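Local coordinates for uncharacterized protein (Staphylococcus aureus, PDB 3P8A) that is of unknown function but, as a glyoxalase-like member of the VOC family, probably binds a small molecule against its curved beta sheet, at residues Pro41-His53 against Asn60-Leu72. Sequence-based numbering, arbitrary orientation.
With GOL (glycerol), chain C.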
ATOM      1  N   PRO A  41      18.561  -4.966   5.114  1.00 23.87           N
ATOM      2  CA  PRO A  41      19.759  -5.100   5.963  1.00 24.24           C
ATOM      3  C   PRO A  41      19.684  -6.306   6.897  1.00 28.20           C
ATOM      4  O   PRO A  41      18.659  -6.530   7.544  1.00 27.92           O
ATOM      5  CB  PRO A  41      19.772  -3.788   6.749  1.00 26.81           C
ATOM      6  CG  PRO A  41      19.033  -2.842   5.888  1.00 31.67           C
ATOM      7  CD  PRO A  41      17.937  -3.640   5.296  1.00 26.95           C
ATOM      8  N   GLY A  42      20.746  -7.112   6.894  1.00 24.97           N
ATOM      9  CA  GLY A  42      20.838  -8.350   7.668  1.00 25.05           C
ATOM     10  C   GLY A  42      19.703  -9.324   7.401  1.00 28.24           C
ATOM     11  O   GLY A  42      19.406 -10.172   8.245  1.00 27.94           O
ATOM     12  N   ASP A  43      19.050  -9.203   6.221  1.00 24.61           N
ATOM     13  CA  ASP A  43      17.907 -10.037   5.812  1.00 23.94           C
ATOM     14  C   ASP A  43      16.809 -10.070   6.886  1.00 23.35           C
ATOM     15  O   ASP A  43      16.160 -11.102   7.052  1.00 21.59           O
ATOM     16  CB  ASP A  43      18.370 -11.467   5.410  1.00 25.99           C
ATOM     17  CG  ASP A  43      19.195 -11.528   4.134  1.00 45.16           C
ATOM     18  OD1 ASP A  43      18.611 -11.799   3.060  1.00 47.24           O
ATOM     19  OD2 ASP A  43      20.425 -11.316   4.211  1.00 55.09           O
ATOM     20  N   VAL A  44      16.612  -8.942   7.625  1.00 18.52           N
ATOM     21  CA  VAL A  44      15.628  -8.825   8.724  1.00 18.34           C
ATOM     22  C   VAL A  44      14.244  -9.271   8.217  1.00 19.38           C
ATOM     23  O   VAL A  44      13.601 -10.104   8.848  1.00 18.91           O
ATOM     24  CB  VAL A  44      15.566  -7.414   9.386  1.00 22.66           C
ATOM     25  CG1 VAL A  44      16.592  -7.230  10.508  1.00 22.95           C
ATOM     26  CG2 VAL A  44      15.626  -6.293   8.357  1.00 22.41           C
ATOM     27  N   ILE A  45      13.842  -8.775   7.035  1.00 13.84           N
ATOM     28  CA  ILE A  45      12.606  -9.173   6.363  1.00 13.30           C
ATOM     29  C   ILE A  45      13.047  -9.927   5.128  1.00 16.77           C
ATOM     30  O   ILE A  45      13.765  -9.377   4.291  1.00 16.50           O
ATOM     31  CB  ILE A  45      11.658  -7.989   6.009  1.00 16.48           C
ATOM     32  CG1 ILE A  45      11.096  -7.334   7.275  1.00 16.71           C
ATOM     33  CG2 ILE A  45      10.506  -8.446   5.048  1.00 16.20           C
ATOM     34  CD1 ILE A  45      10.647  -5.898   7.090  1.00 20.51           C
ATOM     35  N   LYS A  46      12.608 -11.187   5.018  1.00 15.21           N
ATOM     36  CA  LYS A  46      12.928 -12.015   3.867  1.00 15.51           C
ATOM     37  C   LYS A  46      12.078 -11.583   2.670  1.00 17.80           C
ATOM     38  O   LYS A  46      10.929 -11.168   2.828  1.00 15.43           O
ATOM     39  CB  LYS A  46      12.729 -13.513   4.201  1.00 19.62           C
ATOM     40  CG  LYS A  46      13.989 -14.193   4.752  1.00 38.35           C
ATOM     41  CD  LYS A  46      14.198 -13.925   6.246  1.00 51.57           C
ATOM     42  CE  LYS A  46      15.555 -14.341   6.749  1.00 61.27           C
ATOM     43  NZ  LYS A  46      15.821 -13.790   8.103  1.00 67.34           N
ATOM     44  N   LEU A  47      12.663 -11.676   1.486  1.00 15.35           N
ATOM     45  CA  LEU A  47      12.038 -11.294   0.234  1.00 16.02           C
ATOM     46  C   LEU A  47      11.924 -12.468  -0.700  1.00 22.78           C
ATOM     47  O   LEU A  47      12.757 -13.375  -0.678  1.00 20.58           O
ATOM     48  CB  LEU A  47      12.832 -10.161  -0.455  1.00 16.10           C
ATOM     49  CG  LEU A  47      13.124  -8.905   0.361  1.00 21.28           C
ATOM     50  CD1 LEU A  47      13.973  -7.935  -0.434  1.00 22.03           C
ATOM     51  CD2 LEU A  47      11.848  -8.211   0.806  1.00 25.47           C
ATOM     52  N   HIS A  48      10.866 -12.441  -1.515  1.00 22.28           N
ATOM     53  CA  HIS A  48      10.553 -13.443  -2.533  1.00 23.68           C
ATOM     54  C   HIS A  48      10.256 -12.678  -3.820  1.00 27.60           C
ATOM     55  O   HIS A  48       9.504 -11.697  -3.788  1.00 26.81           O
ATOM     56  CB  HIS A  48       9.349 -14.305  -2.102  1.00 24.42           C
ATOM     57  CG  HIS A  48       9.628 -15.094  -0.857  1.00 28.89           C
ATOM     58  ND1 HIS A  48      10.404 -16.253  -0.887  1.00 31.44           N
ATOM     59  CD2 HIS A  48       9.280 -14.841   0.422  1.00 30.37           C
ATOM     60  CE1 HIS A  48      10.471 -16.669   0.367  1.00 30.42           C
ATOM     61  NE2 HIS A  48       9.825 -15.842   1.191  1.00 30.27           N
ATOM     62  N   SER A  49      10.889 -13.088  -4.931  1.00 24.20           N
ATOM     63  CA  SER A  49      10.672 -12.479  -6.243  1.00 23.56           C
ATOM     64  C   SER A  49       9.212 -12.627  -6.608  1.00 24.89           C
ATOM     65  O   SER A  49       8.622 -13.679  -6.353  1.00 22.80           O
ATOM     66  CB  SER A  49      11.529 -13.150  -7.306  1.00 28.79           C
ATOM     67  OG  SER A  49      12.798 -12.524  -7.372  1.00 38.37           O
ATOM     68  N   GLY A  50       8.631 -11.546  -7.109  1.00 21.57           N
ATOM     69  CA  GLY A  50       7.227 -11.512  -7.498  1.00 22.81           C
ATOM     70  C   GLY A  50       7.051 -11.835  -8.961  1.00 26.65           C
ATOM     71  O   GLY A  50       7.347 -12.947  -9.400  1.00 28.08           O
ATOM     72  N   GLY A  51       6.590 -10.852  -9.708  1.00 22.29           N
ATOM     73  CA  GLY A  51       6.363 -10.983 -11.139  1.00 21.07           C
ATOM     74  C   GLY A  51       6.404  -9.643 -11.827  1.00 21.61           C
ATOM     75  O   GLY A  51       6.709  -8.637 -11.197  1.00 20.97           O
ATOM     76  N   TYR A  52       6.054  -9.625 -13.109  1.00 17.91           N
ATOM     77  CA  TYR A  52       6.040  -8.455 -13.976  1.00 17.25           C
ATOM     78  C   TYR A  52       4.598  -8.066 -14.295  1.00 23.27           C
ATOM     79  O   TYR A  52       3.769  -8.937 -14.568  1.00 25.73           O
ATOM     80  CB  TYR A  52       6.813  -8.792 -15.265  1.00 17.51           C
ATOM     81  CG  TYR A  52       6.978  -7.672 -16.270  1.00 17.10           C
ATOM     82  CD1 TYR A  52       6.168  -7.598 -17.405  1.00 18.15           C
ATOM     83  CD2 TYR A  52       8.022  -6.758 -16.156  1.00 17.83           C
ATOM     84  CE1 TYR A  52       6.376  -6.620 -18.382  1.00 16.52           C
ATOM     85  CE2 TYR A  52       8.226  -5.765 -17.112  1.00 17.86           C
ATOM     86  CZ  TYR A  52       7.390  -5.692 -18.218  1.00 27.66           C
ATOM     87  OH  TYR A  52       7.600  -4.731 -19.171  1.00 34.64           O
ATOM     88  N   HIS A  53       4.292  -6.759 -14.209  1.00 19.57           N
ATOM     89  CA  HIS A  53       2.986  -6.192 -14.518  1.00 18.98           C
ATOM     90  C   HIS A  53       3.102  -5.719 -15.974  1.00 23.53           C
ATOM     91  O   HIS A  53       3.669  -4.650 -16.231  1.00 22.05           O
ATOM     92  CB  HIS A  53       2.640  -5.010 -13.572  1.00 19.37           C
ATOM     93  CG  HIS A  53       2.661  -5.345 -12.109  1.00 21.32           C
ATOM     94  ND1 HIS A  53       3.587  -4.763 -11.251  1.00 22.52           N
ATOM     95  CD2 HIS A  53       1.855  -6.162 -11.395  1.00 22.27           C
ATOM     96  CE1 HIS A  53       3.316  -5.249 -10.051  1.00 21.90           C
ATOM     97  NE2 HIS A  53       2.268  -6.081 -10.087  1.00 22.29           N
ATOM     98  N   ASN A  60       8.115  -6.632  -9.140  1.00  9.71           N
ATOM     99  CA  ASN A  60       8.168  -6.522  -7.688  1.00 10.71           C
ATOM    100  C   ASN A  60       8.915  -7.648  -6.963  1.00 15.52           C
ATOM    101  O   ASN A  60       9.312  -8.638  -7.578  1.00 13.51           O
ATOM    102  CB  ASN A  60       6.718  -6.328  -7.128  1.00 12.35           C
ATOM    103  CG  ASN A  60       5.722  -7.432  -7.458  1.00 27.08           C
ATOM    104  OD1 ASN A  60       6.065  -8.489  -7.997  1.00 16.12           O
ATOM    105  ND2 ASN A  60       4.463  -7.228  -7.145  1.00 12.32           N
ATOM    106  N   LYS A  61       9.120  -7.466  -5.660  1.00 12.41           N
ATOM    107  CA  LYS A  61       9.715  -8.414  -4.720  1.00 12.91           C
ATOM    108  C   LYS A  61       8.846  -8.248  -3.529  1.00 16.47           C
ATOM    109  O   LYS A  61       8.407  -7.130  -3.246  1.00 16.86           O
ATOM    110  CB  LYS A  61      11.164  -8.080  -4.358  1.00 14.59           C
ATOM    111  CG  LYS A  61      12.201  -8.559  -5.348  1.00 22.49           C
ATOM    112  CD  LYS A  61      13.568  -8.439  -4.701  1.00 25.33           C
ATOM    113  CE  LYS A  61      14.693  -8.755  -5.649  1.00 25.68           C
ATOM    114  NZ  LYS A  61      16.000  -8.391  -5.042  1.00 19.90           N
ATOM    115  N   LEU A  62       8.526  -9.354  -2.861  1.00 13.63           N
ATOM    116  CA  LEU A  62       7.556  -9.333  -1.776  1.00 13.73           C
ATOM    117  C   LEU A  62       8.090  -9.773  -0.451  1.00 17.79           C
ATOM    118  O   LEU A  62       8.796 -10.766  -0.361  1.00 17.68           O
ATOM    119  CB  LEU A  62       6.329 -10.176  -2.184  1.00 14.29           C
ATOM    120  CG  LEU A  62       5.847  -9.958  -3.641  1.00 18.17           C
ATOM    121  CD1 LEU A  62       5.088 -11.145  -4.167  1.00 19.37           C
ATOM    122  CD2 LEU A  62       5.037  -8.670  -3.772  1.00 18.84           C
ATOM    123  N   GLY A  63       7.796  -8.968   0.562  1.00 14.78           N
ATOM    124  CA  GLY A  63       8.113  -9.225   1.954  1.00 13.98           C
ATOM    125  C   GLY A  63       6.829  -9.615   2.661  1.00 19.93           C
ATOM    126  O   GLY A  63       6.072  -8.748   3.109  1.00 18.22           O
ATOM    127  N   TYR A  64       6.537 -10.935   2.713  1.00 18.34           N
ATOM    128  CA  TYR A  64       5.326 -11.425   3.367  1.00 17.18           C
ATOM    129  C   TYR A  64       5.459 -11.344   4.877  1.00 20.40           C
ATOM    130  O   TYR A  64       6.405 -11.879   5.452  1.00 19.19           O
ATOM    131  CB  TYR A  64       4.984 -12.861   2.920  1.00 17.89           C
ATOM    132  CG  TYR A  64       4.575 -12.973   1.472  1.00 20.49           C
ATOM    133  CD1 TYR A  64       3.297 -12.618   1.059  1.00 22.61           C
ATOM    134  CD2 TYR A  64       5.452 -13.479   0.518  1.00 21.99           C
ATOM    135  CE1 TYR A  64       2.903 -12.750  -0.273  1.00 24.23           C
ATOM    136  CE2 TYR A  64       5.070 -13.618  -0.815  1.00 23.65           C
ATOM    137  CZ  TYR A  64       3.792 -13.253  -1.206  1.00 33.36           C
ATOM    138  OH  TYR A  64       3.401 -13.391  -2.519  1.00 41.77           O
ATOM    139  N   ILE A  65       4.513 -10.655   5.512  1.00 18.16           N
ATOM    140  CA  ILE A  65       4.503 -10.490   6.961  1.00 19.23           C
ATOM    141  C   ILE A  65       3.502 -11.488   7.547  1.00 26.66           C
ATOM    142  O   ILE A  65       3.884 -12.627   7.819  1.00 26.64           O
ATOM    143  CB  ILE A  65       4.281  -8.994   7.372  1.00 21.57           C
ATOM    144  CG1 ILE A  65       5.256  -8.047   6.657  1.00 21.66           C
ATOM    145  CG2 ILE A  65       4.347  -8.806   8.887  1.00 20.71           C
ATOM    146  CD1 ILE A  65       6.842  -8.350   6.902  1.00 30.27           C
ATOM    147  N   ASN A  66       2.227 -11.095   7.694  1.00 25.62           N
ATOM    148  CA  ASN A  66       1.183 -11.963   8.253  1.00 26.23           C
ATOM    149  C   ASN A  66      -0.182 -11.520   7.725  1.00 30.44           C
ATOM    150  O   ASN A  66      -0.764 -10.550   8.229  1.00 29.12           O
ATOM    151  CB  ASN A  66       1.253 -11.945   9.798  1.00 28.60           C
ATOM    152  CG  ASN A  66       0.443 -13.024  10.502  1.00 52.68           C
ATOM    153  OD1 ASN A  66      -0.269 -13.835   9.890  1.00 48.70           O
ATOM    154  ND2 ASN A  66       0.532 -13.047  11.824  1.00 40.22           N
ATOM    155  N   GLU A  67      -0.645 -12.192   6.645  1.00 28.64           N
ATOM    156  CA  GLU A  67      -1.905 -11.924   5.939  1.00 28.68           C
ATOM    157  C   GLU A  67      -1.886 -10.523   5.268  1.00 29.88           C
ATOM    158  O   GLU A  67      -2.913 -10.002   4.807  1.00 29.49           O
ATOM    159  CB  GLU A  67      -3.143 -12.169   6.842  1.00 30.36           C
ATOM    160  CG  GLU A  67      -3.305 -13.628   7.232  1.00 45.04           C
ATOM    161  CD  GLU A  67      -4.298 -13.895   8.345  1.00 73.21           C
ATOM    162  OE1 GLU A  67      -3.858 -14.154   9.489  1.00 68.20           O
ATOM    163  OE2 GLU A  67      -5.519 -13.862   8.069  1.00 73.80           O
ATOM    164  N   ASN A  68      -0.673  -9.948   5.189  1.00 23.00           N
ATOM    165  CA  ASN A  68      -0.357  -8.671   4.549  1.00 21.15           C
ATOM    166  C   ASN A  68       1.123  -8.694   4.181  1.00 20.67           C
ATOM    167  O   ASN A  68       1.846  -9.598   4.596  1.00 17.59           O
ATOM    168  CB  ASN A  68      -0.741  -7.459   5.424  1.00 22.35           C
ATOM    169  CG  ASN A  68      -0.362  -7.565   6.876  1.00 28.06           C
ATOM    170  OD1 ASN A  68      -1.200  -7.393   7.778  1.00 16.24           O
ATOM    171  ND2 ASN A  68       0.899  -7.851   7.139  1.00 18.52           N
ATOM    172  N   TYR A  69       1.562  -7.758   3.340  1.00 15.46           N
ATOM    173  CA  TYR A  69       2.947  -7.795   2.899  1.00 13.66           C
ATOM    174  C   TYR A  69       3.479  -6.445   2.515  1.00 14.92           C
ATOM    175  O   TYR A  69       2.743  -5.467   2.470  1.00 12.22           O
ATOM    176  CB  TYR A  69       3.117  -8.790   1.720  1.00 13.02           C
ATOM    177  CG  TYR A  69       2.307  -8.487   0.481  1.00 13.12           C
ATOM    178  CD1 TYR A  69       2.901  -7.912  -0.638  1.00 13.96           C
ATOM    179  CD2 TYR A  69       0.952  -8.823   0.406  1.00 13.84           C
ATOM    180  CE1 TYR A  69       2.162  -7.648  -1.794  1.00 15.02           C
ATOM    181  CE2 TYR A  69       0.206  -8.571  -0.748  1.00 14.99           C
ATOM    182  CZ  TYR A  69       0.813  -7.972  -1.839  1.00 20.35           C
ATOM    183  OH  TYR A  69       0.089  -7.722  -2.974  1.00 19.94           O
ATOM    184  N   ILE A  70       4.776  -6.412   2.228  1.00  9.93           N
ATOM    185  CA  ILE A  70       5.468  -5.247   1.709  1.00  7.12           C
ATOM    186  C   ILE A  70       5.716  -5.551   0.242  1.00 12.20           C
ATOM    187  O   ILE A  70       6.321  -6.583  -0.080  1.00 13.58           O
ATOM    188  CB  ILE A  70       6.809  -4.978   2.450  1.00  9.80           C
ATOM    189  CG1 ILE A  70       6.576  -4.796   3.977  1.00 10.04           C
ATOM    190  CG2 ILE A  70       7.487  -3.734   1.841  1.00 11.82           C
ATOM    191  CD1 ILE A  70       7.833  -5.046   4.865  1.00 22.21           C
ATOM    192  N   GLU A  71       5.263  -4.653  -0.643  1.00  9.15           N
ATOM    193  CA  GLU A  71       5.518  -4.776  -2.056  1.00  9.07           C
ATOM    194  C   GLU A  71       6.635  -3.823  -2.417  1.00 15.18           C
ATOM    195  O   GLU A  71       6.475  -2.610  -2.318  1.00 16.62           O
ATOM    196  CB  GLU A  71       4.262  -4.525  -2.904  1.00 10.55           C
ATOM    197  CG  GLU A  71       4.501  -4.838  -4.378  1.00 11.20           C
ATOM    198  CD  GLU A  71       3.451  -4.351  -5.354  1.00 31.31           C
ATOM    199  OE1 GLU A  71       2.648  -3.471  -4.974  1.00 20.13           O
ATOM    200  OE2 GLU A  71       3.478  -4.795  -6.525  1.00 24.10           O
ATOM    201  N   LEU A  72       7.789  -4.372  -2.801  1.00 11.49           N
ATOM    202  CA  LEU A  72       8.907  -3.553  -3.267  1.00 10.53           C
ATOM    203  C   LEU A  72       8.710  -3.506  -4.759  1.00 13.01           C
ATOM    204  O   LEU A  72       8.504  -4.543  -5.362  1.00 15.02           O
ATOM    205  CB  LEU A  72      10.258  -4.170  -2.916  1.00 10.12           C
ATOM    206  CG  LEU A  72      10.541  -4.504  -1.469  1.00 13.31           C
ATOM    207  CD1 LEU A  72      11.973  -4.772  -1.315  1.00 14.35           C
ATOM    208  CD2 LEU A  72      10.103  -3.371  -0.495  1.00 13.30           C
TER
HETATM  209  C1  GOL C 275       1.790  -7.538  -5.559  1.00 24.52           C
HETATM  210  O1  GOL C 275       1.355  -8.780  -5.203  1.00 26.04           O
HETATM  211  C2  GOL C 275       0.935  -7.212  -6.719  1.00 23.76           C
HETATM  212  O2  GOL C 275       1.755  -7.454  -7.843  1.00 24.13           O
HETATM  213  C3  GOL C 275       0.455  -5.772  -6.554  1.00 23.30           C
HETATM  214  O3  GOL C 275       0.968  -4.860  -7.562  1.00 23.13           O
HETATM  215  O   HOH W   1       8.588 -12.626   2.423  1.00 38.33           O
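Leu-47 lays CD1 against CD1 of Leu-72 at 3.8 Å, the two side chains crossing at about a right angle, just before edge strand 48-53 of an eight-stranded mixed sheet in this glyoxalase-like fold pairs with strand 58-64 as an antiparallel hairpin. Next to it Ile-45 reaches inward: its CG1 lies beside the backbone N (chi1 -67°), and the extended chi2 carries CD1 on to Ile-70 CD1 at 3.7 Å, while CG2 touches Ile-65 CD1. Phe-189 of strand 189-198 also packs on Ile-45 and Ile-65, joining the residues that flank the hairpin to the second sheet. Within strand 58-64, Gly-63 meets Ile-45 CG2 and Leu-47 CD2 with its CA. His-48 and Leu-62 form a hydrogen-bonded pair, Leu-62 N giving His-48 O a nearly straight bond of 2.7 Å. Just before this bridge a water donates to Lys-46 O and accepts from Tyr-64 N, which are too far apart to bond directly. At the other end backbone bonds run on from Asn-60 to Gly-50 and Gly-51; in addition Asn-60 OD1 takes Gly-51 N at 3.0 Å, nearly along the C=O axis, and ND2 donates to Glu-71 OE2, which lies close to the amide plane. This sets the Asn-60 amide and the Glu-71 carboxylate beside a glycerol, probably from crystallisation, which Tyr-69 and Arg-139 also bind. Glycerol O3 donates to Glu-71 OE2, and O2 sits at the edge of the His-53 ring, 2.7 Å from NE2.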